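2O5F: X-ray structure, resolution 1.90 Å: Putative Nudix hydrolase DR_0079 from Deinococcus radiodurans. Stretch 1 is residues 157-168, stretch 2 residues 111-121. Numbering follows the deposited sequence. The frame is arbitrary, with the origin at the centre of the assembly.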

ATOM      1  N   GLY A 157       8.632  -3.085  -5.183  1.00 25.32           N
ATOM      2  CA  GLY A 157       8.336  -4.103  -6.172  1.00 26.65           C
ATOM      3  C   GLY A 157       6.939  -4.230  -6.749  1.00 27.92           C
ATOM      4  O   GLY A 157       6.794  -4.698  -7.880  1.00 28.50           O
ATOM      5  N   ASP A 158       5.905  -3.841  -6.008  1.00 26.86           N
ATOM      6  CA  ASP A 158       4.547  -3.965  -6.541  1.00 25.87           C
ATOM      7  C   ASP A 158       3.890  -2.657  -6.946  1.00 24.32           C
ATOM      8  O   ASP A 158       2.734  -2.650  -7.370  1.00 20.68           O
ATOM      9  CB  ASP A 158       3.633  -4.678  -5.543  1.00 30.66           C
ATOM     10  CG  ASP A 158       4.037  -6.122  -5.305  1.00 31.05           C
ATOM     11  OD1 ASP A 158       4.572  -6.769  -6.235  1.00 37.24           O
ATOM     12  OD2 ASP A 158       3.785  -6.611  -4.190  1.00 34.82           O
ATOM     13  N   LEU A 159       4.621  -1.556  -6.828  1.00 22.34           N
ATOM     14  CA  LEU A 159       4.062  -0.254  -7.168  1.00 21.36           C
ATOM     15  C   LEU A 159       3.578  -0.162  -8.610  1.00 20.55           C
ATOM     16  O   LEU A 159       2.433   0.195  -8.848  1.00 20.58           O
ATOM     17  CB  LEU A 159       5.085   0.847  -6.883  1.00 19.65           C
ATOM     18  CG  LEU A 159       4.637   2.277  -7.190  1.00 19.22           C
ATOM     19  CD1 LEU A 159       3.334   2.598  -6.452  1.00 17.64           C
ATOM     20  CD2 LEU A 159       5.739   3.243  -6.778  1.00 16.84           C
ATOM     21  N   ALA A 160       4.444  -0.489  -9.566  1.00 22.24           N
ATOM     22  CA  ALA A 160       4.074  -0.417 -10.973  1.00 22.46           C
ATOM     23  C   ALA A 160       2.832  -1.252 -11.289  1.00 22.87           C
ATOM     24  O   ALA A 160       1.894  -0.756 -11.921  1.00 22.73           O
ATOM     25  CB  ALA A 160       5.238  -0.854 -11.857  1.00 22.17           C
ATOM     26  N   GLU A 161       2.821  -2.510 -10.851  1.00 21.69           N
ATOM     27  CA  GLU A 161       1.684  -3.397 -11.109  1.00 21.74           C
ATOM     28  C   GLU A 161       0.390  -2.874 -10.472  1.00 20.42           C
ATOM     29  O   GLU A 161      -0.681  -2.967 -11.077  1.00 20.01           O
ATOM     30  CB  GLU A 161       1.990  -4.825 -10.619  1.00 21.83           C
ATOM     31  CG  GLU A 161       0.814  -5.809 -10.754  1.00 22.95           C
ATOM     32  CD  GLU A 161       1.221  -7.282 -10.602  1.00 21.54           C
ATOM     33  OE1 GLU A 161       2.313  -7.564 -10.074  1.00 21.45           O
ATOM     34  OE2 GLU A 161       0.439  -8.165 -11.004  1.00 25.30           O
ATOM     35  N   LEU A 162       0.482  -2.327  -9.261  1.00 19.25           N
ATOM     36  CA  LEU A 162      -0.713  -1.792  -8.603  1.00 18.83           C
ATOM     37  C   LEU A 162      -1.289  -0.613  -9.378  1.00 20.41           C
ATOM     38  O   LEU A 162      -2.516  -0.477  -9.516  1.00 20.55           O
ATOM     39  CB  LEU A 162      -0.400  -1.344  -7.174  1.00 20.57           C
ATOM     40  CG  LEU A 162      -0.268  -2.465  -6.142  1.00 19.26           C
ATOM     41  CD1 LEU A 162       0.076  -1.864  -4.781  1.00 23.59           C
ATOM     42  CD2 LEU A 162      -1.599  -3.238  -6.055  1.00 23.63           C
ATOM     43  N   VAL A 163      -0.408   0.247  -9.879  1.00 18.64           N
ATOM     44  CA  VAL A 163      -0.849   1.410 -10.642  1.00 21.64           C
ATOM     45  C   VAL A 163      -1.515   0.971 -11.942  1.00 21.99           C
ATOM     46  O   VAL A 163      -2.576   1.484 -12.311  1.00 21.31           O
ATOM     47  CB  VAL A 163       0.331   2.351 -10.967  1.00 20.82           C
ATOM     48  CG1 VAL A 163      -0.106   3.430 -11.961  1.00 19.69           C
ATOM     49  CG2 VAL A 163       0.836   2.993  -9.690  1.00 21.68           C
ATOM     50  N   ARG A 164      -0.897   0.020 -12.635  1.00 21.45           N
ATOM     51  CA  ARG A 164      -1.460  -0.471 -13.884  1.00 22.66           C
ATOM     52  C   ARG A 164      -2.778  -1.217 -13.676  1.00 23.38           C
ATOM     53  O   ARG A 164      -3.732  -1.024 -14.432  1.00 25.91           O
ATOM     54  CB  ARG A 164      -0.460  -1.378 -14.613  1.00 23.80           C
ATOM     55  CG  ARG A 164       0.714  -0.631 -15.225  1.00 28.95           C
ATOM     56  CD  ARG A 164       1.459  -1.489 -16.232  1.00 32.14           C
ATOM     57  NE  ARG A 164       2.294  -0.669 -17.108  1.00 34.19           N
ATOM     58  CZ  ARG A 164       3.550  -0.327 -16.844  1.00 36.26           C
ATOM     59  NH1 ARG A 164       4.134  -0.739 -15.728  1.00 38.21           N
ATOM     60  NH2 ARG A 164       4.216   0.443 -17.692  1.00 35.52           N
ATOM     61  N   ARG A 165      -2.852  -2.061 -12.655  1.00 23.35           N
ATOM     62  CA  ARG A 165      -4.083  -2.810 -12.417  1.00 24.13           C
ATOM     63  C   ARG A 165      -5.217  -1.954 -11.863  1.00 25.48           C
ATOM     64  O   ARG A 165      -6.385  -2.199 -12.165  1.00 25.97           O
ATOM     65  CB  ARG A 165      -3.829  -3.986 -11.471  1.00 23.31           C
ATOM     66  CG  ARG A 165      -3.068  -5.144 -12.098  1.00 24.82           C
ATOM     67  CD  ARG A 165      -2.800  -6.227 -11.070  1.00 25.79           C
ATOM     68  NE  ARG A 165      -2.096  -7.380 -11.633  1.00 25.28           N
ATOM     69  CZ  ARG A 165      -2.658  -8.305 -12.403  1.00 24.14           C
ATOM     70  NH1 ARG A 165      -3.943  -8.227 -12.711  1.00 22.91           N
ATOM     71  NH2 ARG A 165      -1.930  -9.315 -12.866  1.00 24.14           N
ATOM     72  N   CYS A 166      -4.883  -0.947 -11.064  1.00 25.09           N
ATOM     73  CA  CYS A 166      -5.911  -0.096 -10.471  1.00 28.93           C
ATOM     74  C   CYS A 166      -6.323   1.098 -11.321  1.00 30.63           C
ATOM     75  O   CYS A 166      -7.456   1.574 -11.213  1.00 31.20           O
ATOM     76  CB  CYS A 166      -5.465   0.394  -9.093  1.00 27.86           C
ATOM     77  SG  CYS A 166      -5.274  -0.922  -7.866  1.00 26.99           S
ATOM     78  N   TYR A 167      -5.410   1.592 -12.147  1.00 33.92           N
ATOM     79  CA  TYR A 167      -5.712   2.735 -13.004  1.00 38.94           C
ATOM     80  C   TYR A 167      -5.417   2.420 -14.472  1.00 41.97           C
ATOM     81  O   TYR A 167      -4.296   2.601 -14.942  1.00 44.56           O
ATOM     82  CB  TYR A 167      -4.905   3.968 -12.569  1.00 36.50           C
ATOM     83  CG  TYR A 167      -5.176   4.424 -11.145  1.00 35.28           C
ATOM     84  CD1 TYR A 167      -4.374   3.997 -10.087  1.00 33.74           C
ATOM     85  CD2 TYR A 167      -6.255   5.255 -10.856  1.00 35.00           C
ATOM     86  CE1 TYR A 167      -4.644   4.387  -8.772  1.00 31.24           C
ATOM     87  CE2 TYR A 167      -6.535   5.649  -9.550  1.00 33.13           C
ATOM     88  CZ  TYR A 167      -5.727   5.210  -8.512  1.00 31.81           C
ATOM     89  OH  TYR A 167      -6.023   5.578  -7.219  1.00 30.10           O
ATOM     90  N   ARG A 168      -6.431   1.947 -15.189  1.00 47.49           N
ATOM     91  CA  ARG A 168      -6.288   1.619 -16.602  1.00 50.62           C
ATOM     92  C   ARG A 168      -5.125   0.654 -16.812  1.00 51.67           C
ATOM     93  O   ARG A 168      -4.038   1.118 -17.224  1.00 52.84           O
ATOM     94  CB  ARG A 168      -6.060   2.896 -17.417  1.00 53.22           C
ATOM     95  CG  ARG A 168      -6.238   2.732 -18.923  1.00 56.85           C
ATOM     96  CD  ARG A 168      -7.711   2.614 -19.309  1.00 59.30           C
ATOM     97  NE  ARG A 168      -8.347   1.415 -18.769  1.00 61.81           N
ATOM     98  CZ  ARG A 168      -8.027   0.172 -19.120  1.00 63.19           C
ATOM     99  NH1 ARG A 168      -7.071  -0.044 -20.014  1.00 63.74           N
ATOM    100  NH2 ARG A 168      -8.665  -0.858 -18.577  1.00 63.88           N
TER
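Stretch 2 111-121: TLSSFMCVYEL

Stretch 2 begins as an irregular loop beside the N-terminal end of helix 159-166 and continues as a β-strand that reaches Leu121. The strand crosses the helix at -68°, with a closest axial approach of 11.0 Å. The backbones come nearest at the start of the helix, where the CA atoms of Asp158 and Leu112 are 5.8 Å apart.

Leu112 covers the most surface. Its CA-to-CB bond points sideways, but its m,t rotamer brings the end of the side chain closer, placing CD2 3.5 Å from Asp158 CB and CD1 3.8 Å from Leu162 CD2. Asp158 fixes the next residue along: its OD2 accepts hydrogen bonds from both Ser113 N (2.9 Å) and Ser113 OG (2.6 Å), so one carboxylate oxygen holds backbone and side chain together. One turn on, Glu161 receives Thr111 through both carboxylate oxygens, OE2 from Thr111 N at 3.0 Å and OE1 from Thr111 OG1 at a very short 2.5 Å; Arg165 NE, 2.7 Å from Glu161 OE2, adds a salt bridge within the helix.

Along the strand, the alternation of side chains directs Met116, Val118 and Glu120 toward the helix. Leu162 CD2 packs 3.7 Å from Met116 SD and 3.8 Å from Val118 CG2, and Cys166 SG lies 3.9 Å from Val118 CG1. Beyond the helix, Tyr167 OH donates to Glu120 OE2 at 2.7 Å.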

ATOM      1  N   THR A 111       1.108 -10.869 -10.029  1.00 22.59           N
ATOM      2  CA  THR A 111       2.504 -10.958  -9.620  1.00 22.69           C
ATOM      3  C   THR A 111       2.731 -10.077  -8.396  1.00 21.29           C
ATOM      4  O   THR A 111       3.857  -9.661  -8.118  1.00 20.59           O
ATOM      5  CB  THR A 111       3.505 -10.564 -10.750  1.00 24.97           C
ATOM      6  OG1 THR A 111       3.000  -9.452 -11.504  1.00 26.76           O
ATOM      7  CG2 THR A 111       3.751 -11.746 -11.666  1.00 25.22           C
ATOM      8  N   LEU A 112       1.651  -9.798  -7.666  1.00 19.06           N
ATOM      9  CA  LEU A 112       1.743  -9.001  -6.451  1.00 18.15           C
ATOM     10  C   LEU A 112       2.228  -9.931  -5.338  1.00 20.26           C
ATOM     11  O   LEU A 112       1.953 -11.136  -5.352  1.00 20.34           O
ATOM     12  CB  LEU A 112       0.390  -8.373  -6.098  1.00 18.15           C
ATOM     13  CG  LEU A 112      -0.095  -7.318  -7.105  1.00 19.49           C
ATOM     14  CD1 LEU A 112      -1.544  -6.955  -6.808  1.00 18.64           C
ATOM     15  CD2 LEU A 112       0.796  -6.066  -7.032  1.00 19.68           C
ATOM     16  N   SER A 113       2.950  -9.359  -4.381  1.00 19.31           N
ATOM     17  CA  SER A 113       3.563 -10.100  -3.271  1.00 21.00           C
ATOM     18  C   SER A 113       2.692 -10.811  -2.222  1.00 21.50           C
ATOM     19  O   SER A 113       3.048 -11.899  -1.763  1.00 22.94           O
ATOM     20  CB  SER A 113       4.523  -9.169  -2.537  1.00 22.61           C
ATOM     21  OG  SER A 113       3.830  -8.037  -2.055  1.00 25.87           O
ATOM     22  N   SER A 114       1.580 -10.192  -1.835  1.00 22.23           N
ATOM     23  CA  SER A 114       0.696 -10.741  -0.811  1.00 19.40           C
ATOM     24  C   SER A 114      -0.767 -10.517  -1.142  1.00 20.44           C
ATOM     25  O   SER A 114      -1.105  -9.851  -2.115  1.00 22.28           O
ATOM     26  CB  SER A 114       0.951 -10.052   0.536  1.00 21.39           C
ATOM     27  OG  SER A 114       2.313 -10.025   0.877  1.00 20.74           O
ATOM     28  N   PHE A 115      -1.634 -11.077  -0.302  1.00 19.25           N
ATOM     29  CA  PHE A 115      -3.059 -10.871  -0.446  1.00 18.08           C
ATOM     30  C   PHE A 115      -3.228  -9.423  -0.035  1.00 20.35           C
ATOM     31  O   PHE A 115      -2.533  -8.939   0.863  1.00 21.69           O
ATOM     32  CB  PHE A 115      -3.819 -11.805   0.490  1.00 19.51           C
ATOM     33  CG  PHE A 115      -4.052 -13.161  -0.099  1.00 17.91           C
ATOM     34  CD1 PHE A 115      -5.096 -13.365  -0.993  1.00 19.29           C
ATOM     35  CD2 PHE A 115      -3.208 -14.221   0.203  1.00 18.66           C
ATOM     36  CE1 PHE A 115      -5.298 -14.609  -1.583  1.00 19.99           C
ATOM     37  CE2 PHE A 115      -3.404 -15.472  -0.384  1.00 21.17           C
ATOM     38  CZ  PHE A 115      -4.457 -15.661  -1.280  1.00 19.46           C
ATOM     39  N   MET A 116      -4.132  -8.710  -0.684  1.00 21.14           N
ATOM     40  CA  MET A 116      -4.275  -7.318  -0.335  1.00 22.72           C
ATOM     41  C   MET A 116      -5.550  -6.647  -0.770  1.00 23.07           C
ATOM     42  O   MET A 116      -6.248  -7.090  -1.685  1.00 23.32           O
ATOM     43  CB  MET A 116      -3.113  -6.523  -0.931  1.00 23.23           C
ATOM     44  CG  MET A 116      -3.039  -6.592  -2.453  1.00 23.56           C
ATOM     45  SD  MET A 116      -1.711  -5.560  -3.125  1.00 25.59           S
ATOM     46  CE  MET A 116      -0.260  -6.545  -2.787  1.00 22.64           C
ATOM     47  N   CYS A 117      -5.842  -5.563  -0.074  1.00 22.29           N
ATOM     48  CA  CYS A 117      -6.960  -4.729  -0.421  1.00 23.26           C
ATOM     49  C   CYS A 117      -6.255  -3.415  -0.720  1.00 22.72           C
ATOM     50  O   CYS A 117      -5.372  -2.987   0.038  1.00 21.54           O
ATOM     51  CB  CYS A 117      -7.928  -4.542   0.740  1.00 23.90           C
ATOM     52  SG  CYS A 117      -9.388  -3.605   0.251  1.00 31.92           S
ATOM     53  N   VAL A 118      -6.629  -2.805  -1.837  1.00 20.94           N
ATOM     54  CA  VAL A 118      -6.062  -1.533  -2.261  1.00 20.88           C
ATOM     55  C   VAL A 118      -7.187  -0.515  -2.115  1.00 21.54           C
ATOM     56  O   VAL A 118      -8.318  -0.764  -2.534  1.00 21.88           O
ATOM     57  CB  VAL A 118      -5.600  -1.580  -3.737  1.00 19.79           C
ATOM     58  CG1 VAL A 118      -4.810  -0.321  -4.084  1.00 17.88           C
ATOM     59  CG2 VAL A 118      -4.757  -2.823  -3.978  1.00 20.53           C
ATOM     60  N   TYR A 119      -6.873   0.617  -1.502  1.00 21.22           N
ATOM     61  CA  TYR A 119      -7.851   1.672  -1.273  1.00 20.17           C
ATOM     62  C   TYR A 119      -7.462   2.942  -1.999  1.00 21.52           C
ATOM     63  O   TYR A 119      -6.314   3.113  -2.402  1.00 21.55           O
ATOM     64  CB  TYR A 119      -7.918   1.996   0.217  1.00 19.50           C
ATOM     65  CG  TYR A 119      -8.294   0.835   1.086  1.00 21.38           C
ATOM     66  CD1 TYR A 119      -9.634   0.484   1.272  1.00 21.89           C
ATOM     67  CD2 TYR A 119      -7.313   0.078   1.731  1.00 23.26           C
ATOM     68  CE1 TYR A 119      -9.984  -0.586   2.082  1.00 24.90           C
ATOM     69  CE2 TYR A 119      -7.658  -0.995   2.540  1.00 24.29           C
ATOM     70  CZ  TYR A 119      -8.990  -1.319   2.712  1.00 26.20           C
ATOM     71  OH  TYR A 119      -9.330  -2.378   3.524  1.00 27.48           O
ATOM     72  N   GLU A 120      -8.427   3.837  -2.163  1.00 21.32           N
ATOM     73  CA  GLU A 120      -8.143   5.122  -2.776  1.00 22.84           C
ATOM     74  C   GLU A 120      -8.645   6.183  -1.801  1.00 23.97           C
ATOM     75  O   GLU A 120      -9.806   6.160  -1.392  1.00 24.76           O
ATOM     76  CB  GLU A 120      -8.846   5.275  -4.127  1.00 25.18           C
ATOM     77  CG  GLU A 120      -8.584   6.628  -4.773  1.00 26.16           C
ATOM     78  CD  GLU A 120      -9.223   6.772  -6.138  1.00 28.73           C
ATOM     79  OE1 GLU A 120     -10.471   6.827  -6.207  1.00 32.27           O
ATOM     80  OE2 GLU A 120      -8.473   6.815  -7.140  1.00 27.11           O
ATOM     81  N   LEU A 121      -7.752   7.086  -1.411  1.00 22.84           N
ATOM     82  CA  LEU A 121      -8.073   8.172  -0.491  1.00 25.42           C
ATOM     83  C   LEU A 121      -8.166   9.428  -1.355  1.00 25.22           C
ATOM     84  O   LEU A 121      -7.334   9.635  -2.239  1.00 26.73           O
ATOM     85  CB  LEU A 121      -6.949   8.326   0.542  1.00 28.55           C
ATOM     86  CG  LEU A 121      -7.242   8.924   1.923  1.00 32.94           C
ATOM     87  CD1 LEU A 121      -8.115   7.951   2.708  1.00 32.97           C
ATOM     88  CD2 LEU A 121      -5.929   9.164   2.680  1.00 34.65           C
TER
HETATM   89  O   HOH W   1       0.935 -10.179 -13.300  1.00 26.20           O